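Long-range contacts in TraM protein (Plasmid R64, PDB 3WZ3), which is probably an inner-membrane component of the plasmid's type IVB secretion (conjugation) apparatus, related to Legionella DotI and represented here by its periplasmic domain: residues Phe22-Val27 / Met66-Thr71; Gly75-Gln80 / Trp88-Gln93; Phe92-Arg97 / Phe114-Gln119. All coordinates share one frame; numbering follows the deposited sequence.

Contact 1. Residues Phe22-Val27 / Met66-Thr71; sequences FNLDFV and MNLTAT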
# COMPACT_ATOMS: atom_id res chain seq x y z
N PHE A 22 -5.31 2.75 -0.90
CA PHE A 22 -6.58 2.40 -0.26
C PHE A 22 -7.59 3.54 -0.17
O PHE A 22 -8.58 3.44 0.53
CB PHE A 22 -6.33 1.72 1.09
CG PHE A 22 -5.62 0.41 0.96
CD1 PHE A 22 -6.24 -0.67 0.36
CD2 PHE A 22 -4.33 0.27 1.41
CE1 PHE A 22 -5.57 -1.88 0.21
CE2 PHE A 22 -3.66 -0.94 1.28
CZ PHE A 22 -4.28 -2.02 0.67
N ASN A 23 -7.35 4.59 -0.95
CA ASN A 23 -8.36 5.61 -1.22
C ASN A 23 -8.74 5.59 -2.69
O ASN A 23 -8.03 6.13 -3.53
CB ASN A 23 -7.88 6.98 -0.76
CG ASN A 23 -7.88 7.08 0.76
OD1 ASN A 23 -8.90 7.37 1.38
ND2 ASN A 23 -6.73 6.82 1.37
N LEU A 24 -9.84 4.91 -2.98
CA LEU A 24 -10.22 4.58 -4.35
C LEU A 24 -11.62 5.10 -4.64
O LEU A 24 -12.53 5.05 -3.80
CB LEU A 24 -10.19 3.07 -4.55
CG LEU A 24 -8.84 2.38 -4.34
CD1 LEU A 24 -9.04 0.88 -4.47
CD2 LEU A 24 -7.75 2.88 -5.29
N ASP A 25 -11.78 5.57 -5.87
CA ASP A 25 -13.04 6.16 -6.31
C ASP A 25 -13.85 5.15 -7.12
O ASP A 25 -13.28 4.42 -7.95
CB ASP A 25 -12.71 7.36 -7.19
CG ASP A 25 -13.93 8.08 -7.68
OD1 ASP A 25 -14.41 7.72 -8.77
OD2 ASP A 25 -14.38 9.01 -6.98
N PHE A 26 -15.17 5.11 -6.94
CA PHE A 26 -15.95 4.07 -7.62
C PHE A 26 -15.94 4.17 -9.15
O PHE A 26 -16.19 3.17 -9.83
CB PHE A 26 -17.39 3.95 -7.08
CG PHE A 26 -18.33 5.00 -7.61
CD1 PHE A 26 -18.41 6.25 -7.01
CD2 PHE A 26 -19.16 4.73 -8.68
CE1 PHE A 26 -19.29 7.22 -7.48
CE2 PHE A 26 -20.05 5.69 -9.15
CZ PHE A 26 -20.11 6.93 -8.55
N VAL A 27 -15.64 5.36 -9.67
CA VAL A 27 -15.52 5.54 -11.11
C VAL A 27 -14.09 5.28 -11.59
O VAL A 27 -13.88 4.54 -12.55
CB VAL A 27 -15.98 6.95 -11.55
CG1 VAL A 27 -15.77 7.13 -13.06
CG2 VAL A 27 -17.46 7.16 -11.19
N MSE A 66 -19.41 1.95 -4.47
CA MSE A 66 -18.89 2.50 -3.24
C MSE A 66 -17.45 2.95 -3.43
O MSE A 66 -16.71 2.37 -4.22
CB MSE A 66 -18.96 1.47 -2.12
CG MSE A 66 -20.39 1.12 -1.67
SE MSE A 66 -20.35 -0.07 -0.13
CE MSE A 66 -22.22 0.05 0.41
N ASN A 67 -17.08 4.00 -2.71
CA ASN A 67 -15.69 4.41 -2.66
C ASN A 67 -15.02 3.67 -1.53
O ASN A 67 -15.68 3.24 -0.59
CB ASN A 67 -15.59 5.91 -2.40
CG ASN A 67 -16.10 6.75 -3.57
OD1 ASN A 67 -16.15 6.29 -4.69
ND2 ASN A 67 -16.47 7.99 -3.29
N LEU A 68 -13.70 3.51 -1.61
CA LEU A 68 -12.92 3.02 -0.48
C LEU A 68 -12.17 4.19 0.12
O LEU A 68 -11.53 4.95 -0.61
CB LEU A 68 -11.91 1.98 -0.94
CG LEU A 68 -11.09 1.34 0.19
CD1 LEU A 68 -11.96 0.50 1.11
CD2 LEU A 68 -9.98 0.47 -0.39
N THR A 69 -12.27 4.34 1.44
CA THR A 69 -11.54 5.38 2.15
C THR A 69 -10.63 4.71 3.17
O THR A 69 -10.95 3.64 3.67
CB THR A 69 -12.51 6.34 2.85
OG1 THR A 69 -13.21 5.64 3.89
CG2 THR A 69 -13.54 6.87 1.84
N ALA A 70 -9.49 5.32 3.45
CA ALA A 70 -8.58 4.74 4.42
C ALA A 70 -7.71 5.79 5.07
O ALA A 70 -7.34 6.79 4.44
CB ALA A 70 -7.67 3.70 3.75
N THR A 71 -7.36 5.51 6.32
CA THR A 71 -6.45 6.37 7.07
C THR A 71 -5.30 5.51 7.58
O THR A 71 -5.53 4.46 8.19
CB THR A 71 -7.15 7.04 8.26
OG1 THR A 71 -8.20 7.89 7.78
CG2 THR A 71 -6.15 7.88 9.04
O HOH W 1 -16.83 9.58 -5.88
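A single antiparallel beta bridge ties the loop 22-27, which follows helix 7-22, to the start of an edge strand, 67-82, of the sheet in an NTF2-like fold, the clan to which this periplasmic domain belongs. At its centre Leu24 and Leu68 form a hydrogen-bonded pair: Leu24 N donates to Leu68 O, in the carbonyl plane and on a lone pair, and Leu68 N returns the bond to Leu24 O, each at 2.9 Å. Two asparagine side chains carry the pairing beyond that one bridge, at its two ends. Asn23, its CG anti to the carbonyl carbon (chi1 -72°), turns its amide toward the backbone of Ala70 and grips it twice: OD1 accepts from Ala70 N at 3.0 Å, the donor standing well above the carbonyl plane, while ND2 gives a hydrogen to Ala70 O at 3.1 Å and also reaches Ala19 O in the preceding helix. On the strand, Asn67 extends its own amide back to the loop, and Asn67 OD1 accepts from Phe26 N at 2.7 Å, in the carbonyl plane.

The apolar part of the contact is formed by Phe22, Leu24, Leu68 and Ala70. Leu68, with CG anti to its backbone N (chi1 -177°), lies alongside Phe22 and brings CD2 to the ring edge, 4.0 Å from Phe22 CD1; Ala70 CB meets Phe22 CB at 3.6 Å. The Phe22 ring also meets Tyr48 edge-to-face and Phe114 with planes at about 50°, and Leu24 packs on Ile61 of helix 57-64 and on helix 29-35. Farther out, Asp25 shapes the turn by accepting Val27 N on OD1, an Asx turn. Its other oxygen, Asp25 OD2, receives a hydrogen from a water at 2.7 Å, and that same water accepts from Asn67 ND2.

Contact 2. Residues Gly75-Gln80 / Trp88-Gln93; sequences GVLVRQ and WFWTFQ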
# COMPACT_ATOMS: atom_id res chain seq x y z
N GLY A 75 3.50 4.78 11.66
CA GLY A 75 4.17 3.52 11.45
C GLY A 75 5.49 3.45 12.19
O GLY A 75 5.93 4.41 12.82
N VAL A 76 6.08 2.27 12.14
CA VAL A 76 7.37 2.02 12.78
C VAL A 76 8.26 1.14 11.91
O VAL A 76 7.78 0.28 11.15
CB VAL A 76 7.25 1.36 14.17
CG1 VAL A 76 6.50 2.29 15.14
CG2 VAL A 76 6.59 0.03 14.05
N LEU A 77 9.57 1.34 12.02
CA LEU A 77 10.54 0.44 11.43
C LEU A 77 10.66 -0.84 12.26
O LEU A 77 10.89 -0.79 13.48
CB LEU A 77 11.92 1.10 11.35
CG LEU A 77 12.97 0.21 10.69
CD1 LEU A 77 12.82 0.23 9.18
CD2 LEU A 77 14.40 0.67 11.07
N VAL A 78 10.47 -1.98 11.61
CA VAL A 78 10.70 -3.28 12.25
C VAL A 78 12.19 -3.61 12.18
O VAL A 78 12.82 -3.86 13.21
CB VAL A 78 9.90 -4.37 11.57
CG1 VAL A 78 10.10 -5.68 12.32
CG2 VAL A 78 8.43 -4.00 11.55
N ARG A 79 12.75 -3.59 10.98
CA ARG A 79 14.16 -3.91 10.76
C ARG A 79 14.60 -3.36 9.42
O ARG A 79 13.77 -2.97 8.58
CB ARG A 79 14.37 -5.43 10.78
CG ARG A 79 13.83 -6.12 9.53
CD ARG A 79 14.08 -7.62 9.53
NE ARG A 79 13.50 -8.23 10.72
CZ ARG A 79 12.24 -8.62 10.81
NH1 ARG A 79 11.42 -8.51 9.76
NH2 ARG A 79 11.78 -9.15 11.94
N GLN A 80 15.90 -3.31 9.22
CA GLN A 80 16.47 -2.91 7.95
C GLN A 80 17.75 -3.68 7.76
O GLN A 80 18.27 -4.28 8.71
CB GLN A 80 16.73 -1.41 7.90
CG GLN A 80 17.73 -0.90 8.97
CD GLN A 80 17.93 0.60 8.82
OE1 GLN A 80 18.17 1.09 7.72
NE2 GLN A 80 17.79 1.34 9.92
N TRP A 88 19.82 -2.42 -0.25
CA TRP A 88 19.31 -2.05 1.07
C TRP A 88 17.79 -2.13 1.07
O TRP A 88 17.14 -1.82 0.08
CB TRP A 88 19.75 -0.63 1.48
CG TRP A 88 19.68 -0.44 2.96
CD1 TRP A 88 18.71 0.21 3.67
CD2 TRP A 88 20.60 -0.97 3.92
NE1 TRP A 88 18.99 0.14 5.01
CE2 TRP A 88 20.14 -0.58 5.19
CE3 TRP A 88 21.78 -1.71 3.82
CZ2 TRP A 88 20.82 -0.94 6.37
CZ3 TRP A 88 22.44 -2.07 4.99
CH2 TRP A 88 21.96 -1.68 6.24
N PHE A 89 17.24 -2.57 2.19
CA PHE A 89 15.78 -2.62 2.37
C PHE A 89 15.42 -2.19 3.78
O PHE A 89 16.25 -2.21 4.72
CB PHE A 89 15.24 -4.04 2.13
CG PHE A 89 15.57 -5.00 3.24
CD1 PHE A 89 14.72 -5.13 4.33
CD2 PHE A 89 16.74 -5.76 3.20
CE1 PHE A 89 15.03 -6.00 5.38
CE2 PHE A 89 17.04 -6.65 4.24
CZ PHE A 89 16.19 -6.76 5.32
N TRP A 90 14.16 -1.79 3.93
CA TRP A 90 13.58 -1.44 5.21
C TRP A 90 12.23 -2.15 5.30
O TRP A 90 11.48 -2.18 4.31
CB TRP A 90 13.28 0.04 5.33
CG TRP A 90 14.39 1.01 5.08
CD1 TRP A 90 15.16 1.64 6.03
CD2 TRP A 90 14.81 1.53 3.81
NE1 TRP A 90 16.04 2.52 5.41
CE2 TRP A 90 15.84 2.45 4.06
CE3 TRP A 90 14.42 1.30 2.49
CZ2 TRP A 90 16.46 3.15 3.04
CZ3 TRP A 90 15.06 2.00 1.48
CH2 TRP A 90 16.07 2.91 1.76
N THR A 91 11.90 -2.71 6.46
CA THR A 91 10.57 -3.28 6.70
C THR A 91 9.86 -2.44 7.76
O THR A 91 10.37 -2.26 8.87
CB THR A 91 10.69 -4.73 7.16
OG1 THR A 91 11.31 -5.52 6.14
CG2 THR A 91 9.31 -5.31 7.52
N PHE A 92 8.67 -1.95 7.41
CA PHE A 92 7.85 -1.12 8.27
C PHE A 92 6.52 -1.78 8.55
O PHE A 92 6.03 -2.57 7.75
CB PHE A 92 7.54 0.24 7.60
CG PHE A 92 8.76 1.11 7.37
CD1 PHE A 92 9.27 1.90 8.38
CD2 PHE A 92 9.37 1.13 6.14
CE1 PHE A 92 10.40 2.70 8.15
CE2 PHE A 92 10.48 1.91 5.91
CZ PHE A 92 10.99 2.69 6.92
N GLN A 93 5.89 -1.40 9.65
CA GLN A 93 4.49 -1.75 9.88
C GLN A 93 3.69 -0.49 10.18
O GLN A 93 4.16 0.39 10.90
CB GLN A 93 4.36 -2.76 11.02
CG GLN A 93 4.70 -4.20 10.59
CD GLN A 93 4.58 -5.20 11.70
OE1 GLN A 93 4.22 -4.84 12.82
NE2 GLN A 93 4.90 -6.46 11.42
O HOH W 2 11.86 -8.04 6.95
O HOH W 3 18.51 3.52 6.73
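Thr91 is gripped from both its backbone ends: its N-H runs almost straight (174°) to Arg79 O at 2.8 Å, and its carbonyl oxygen accepts from Val78 N, also at 2.8 Å, and weakly from Arg79 N. Toward the other end, Val76 and Gln93 exchange two backbone bonds, both nearly along the C=O axes. A side-chain bond joins this set where Gln80, with CG in the crowded position between N and carbonyl carbon (chi1 61°) and the chain extended beyond it, carries OE1 to the indole edge of Trp88. NE1 of Trp88 donates to Gln80 OE1 at 3.0 Å, in the ring plane and on a lone pair of the amide. A water bridges the corner, giving a hydrogen to Gln80 OE1 and accepting one from Trp90 NE1, so that one amide oxygen serves both indoles, one of them indirectly.

Two residues, Val78 and Arg79, thus face the single residue Thr91, the definition of a classic beta bulge, here in the hairpin formed by strands 67-82 and 88-101. The bulge moves the register by one between the Leu77-Phe92 and Arg79-Thr91 pairs. On the face with Leu77, Leu77 CD1 sits over the ring of Phe92 in a CH-pi contact, 4.0 Å from the centroid and offset toward the rim, and also touches Trp90 CB at 3.9 Å; helix 7-22 packs on this face through Met11, Ala10 and Gln7. On the other face Arg79 and Thr91 run side by side. Thr91 OG1 is hydrogen-bonded to Thr117 OG1 of the next strand, and a water bridges it to the guanidinium of Arg79. Beside them, the side chains of Val78 and Gln93 cross obliquely, Val78 CG2 3.9 Å from Gln93 CG.

Contact 3. Residues Phe92-Arg97 / Phe114-Gln119; sequences FQYPVR and FEITIQ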
# COMPACT_ATOMS: atom_id res chain seq x y z
N PHE A 92 8.67 -1.95 7.41
CA PHE A 92 7.85 -1.12 8.27
C PHE A 92 6.52 -1.78 8.55
O PHE A 92 6.03 -2.57 7.75
CB PHE A 92 7.54 0.24 7.60
CG PHE A 92 8.76 1.11 7.37
CD1 PHE A 92 9.27 1.90 8.38
CD2 PHE A 92 9.37 1.13 6.14
CE1 PHE A 92 10.40 2.70 8.15
CE2 PHE A 92 10.48 1.91 5.91
CZ PHE A 92 10.99 2.69 6.92
N GLN A 93 5.89 -1.40 9.65
CA GLN A 93 4.49 -1.75 9.88
C GLN A 93 3.69 -0.49 10.18
O GLN A 93 4.16 0.39 10.90
CB GLN A 93 4.36 -2.76 11.02
CG GLN A 93 4.70 -4.20 10.59
CD GLN A 93 4.58 -5.20 11.70
OE1 GLN A 93 4.22 -4.84 12.82
NE2 GLN A 93 4.90 -6.46 11.42
N TYR A 94 2.49 -0.40 9.59
CA TYR A 94 1.61 0.75 9.78
C TYR A 94 0.20 0.28 10.10
O TYR A 94 -0.32 -0.58 9.41
CB TYR A 94 1.48 1.55 8.47
CG TYR A 94 2.75 2.00 7.79
CD1 TYR A 94 3.45 1.13 6.97
CD2 TYR A 94 3.20 3.33 7.89
CE1 TYR A 94 4.59 1.54 6.29
CE2 TYR A 94 4.33 3.75 7.20
CZ TYR A 94 5.01 2.84 6.42
OH TYR A 94 6.14 3.25 5.72
N PRO A 95 -0.45 0.90 11.09
CA PRO A 95 -1.90 0.68 11.26
C PRO A 95 -2.64 1.30 10.07
O PRO A 95 -2.25 2.38 9.63
CB PRO A 95 -2.24 1.47 12.54
CG PRO A 95 -0.93 1.92 13.13
CD PRO A 95 0.09 1.89 12.04
N VAL A 96 -3.67 0.60 9.56
CA VAL A 96 -4.50 1.15 8.51
C VAL A 96 -5.95 0.82 8.85
O VAL A 96 -6.28 -0.33 9.14
CB VAL A 96 -4.16 0.52 7.15
CG1 VAL A 96 -5.10 1.06 6.06
CG2 VAL A 96 -2.71 0.79 6.80
N ARG A 97 -6.81 1.83 8.83
CA ARG A 97 -8.24 1.57 8.96
C ARG A 97 -8.88 1.97 7.64
O ARG A 97 -8.51 2.99 7.06
CB ARG A 97 -8.85 2.33 10.15
CG ARG A 97 -8.63 3.81 10.15
CD ARG A 97 -9.10 4.42 11.49
NE ARG A 97 -8.90 5.87 11.55
CZ ARG A 97 -9.77 6.77 11.09
NH1 ARG A 97 -10.90 6.38 10.52
NH2 ARG A 97 -9.50 8.06 11.20
N PHE A 114 -0.55 -3.12 8.28
CA PHE A 114 0.17 -3.51 7.07
C PHE A 114 1.67 -3.56 7.25
O PHE A 114 2.26 -2.61 7.77
CB PHE A 114 -0.14 -2.54 5.94
CG PHE A 114 -1.39 -2.86 5.19
CD1 PHE A 114 -2.63 -2.62 5.76
CD2 PHE A 114 -1.34 -3.42 3.93
CE1 PHE A 114 -3.80 -2.92 5.07
CE2 PHE A 114 -2.50 -3.73 3.23
CZ PHE A 114 -3.73 -3.48 3.81
N GLU A 115 2.27 -4.64 6.81
CA GLU A 115 3.73 -4.73 6.76
C GLU A 115 4.18 -4.49 5.32
O GLU A 115 3.64 -5.10 4.40
CB GLU A 115 4.22 -6.08 7.26
CG GLU A 115 5.74 -6.19 7.25
CD GLU A 115 6.19 -7.53 7.71
OE1 GLU A 115 7.01 -8.17 7.00
OE2 GLU A 115 5.70 -7.98 8.77
N ILE A 116 5.14 -3.60 5.16
CA ILE A 116 5.65 -3.16 3.87
C ILE A 116 7.17 -3.30 3.89
O ILE A 116 7.81 -2.76 4.80
CB ILE A 116 5.30 -1.65 3.70
CG1 ILE A 116 3.79 -1.44 3.78
CG2 ILE A 116 5.87 -1.10 2.40
CD1 ILE A 116 3.09 -2.13 2.70
N THR A 117 7.75 -4.02 2.95
CA THR A 117 9.19 -4.00 2.77
C THR A 117 9.52 -3.20 1.52
O THR A 117 9.02 -3.50 0.42
CB THR A 117 9.82 -5.39 2.70
OG1 THR A 117 9.65 -6.06 3.95
CG2 THR A 117 11.32 -5.25 2.47
N ILE A 118 10.34 -2.17 1.71
CA ILE A 118 10.76 -1.26 0.66
C ILE A 118 12.21 -1.56 0.34
O ILE A 118 13.03 -1.69 1.26
CB ILE A 118 10.62 0.19 1.12
CG1 ILE A 118 9.16 0.52 1.35
CG2 ILE A 118 11.23 1.15 0.08
CD1 ILE A 118 8.92 1.81 2.11
N GLN A 119 12.53 -1.72 -0.93
CA GLN A 119 13.93 -1.90 -1.33
C GLN A 119 14.41 -0.75 -2.19
O GLN A 119 13.62 -0.09 -2.87
CB GLN A 119 14.12 -3.23 -2.08
CG GLN A 119 13.41 -3.28 -3.44
CD GLN A 119 13.47 -4.66 -4.07
OE1 GLN A 119 14.03 -5.61 -3.50
NE2 GLN A 119 12.91 -4.80 -5.26
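Two faces of very different character flank this regular antiparallel pairing of strands 88-101 and 110-120. The backbone is tightly held: Phe92 with Ile116, and Tyr94 with Phe114, are hydrogen-bonded pairs that trade four bonds, the straightest being Phe92 N to Ile116 O (173°). On the helix-packed face the side chains close up. Val96 CG2 comes to 3.6 Å from Phe114 CD1, and the Tyr94 and Ile116 side chains cross at about a right angle, Tyr94 CE1 4.0 Å from Ile116 CG1. Ile118 CD1 approaches Phe92 CE2 from an oblique angle. Helix 7-22 packs on Phe92 and Tyr94, with Tyr94 OH hydrogen-bonded to Met11 O.

The opposite face, with Gln93 and Glu115, is looser and partly exposed. Both chains are extended beyond CG, and they cross obliquely so that Gln93 NE2 donates to Glu115 OE2 at 3.2 Å. The donor lies above the carboxylate plane, while the acceptor lies in the plane of the amide. Glu115 OE2 also forms a salt bridge with Arg138 of strand 130-139; the pull of that cation would be expected to favour the ionised carboxylate, leaving the neutral amide of Gln93 as its second, weaker partner.

Along the chain contact 1 closes before contact 2 opens, and contact 3 begins on Phe92 and Gln93, where contact 2 ends. All three reach one four-stranded antiparallel sheet whose strands follow chain order. Contacts 1 and 2 use opposite parts of strand 67-82, their centres 26 Å apart and on opposite sides of the chain's centre, whereas contacts 2 and 3 are centred only 8 Å apart. Contacts 1 and 3, 19 Å apart, nonetheless meet directly through Phe22 and Phe114 and the backbone of Thr71 and Arg97. Contacts 2 and 3 join three successive strands by pairing, while contact 1 ties the loop between helices 7-22 and 29-35 to the sheet edge, consistent with an NTF2-like domain.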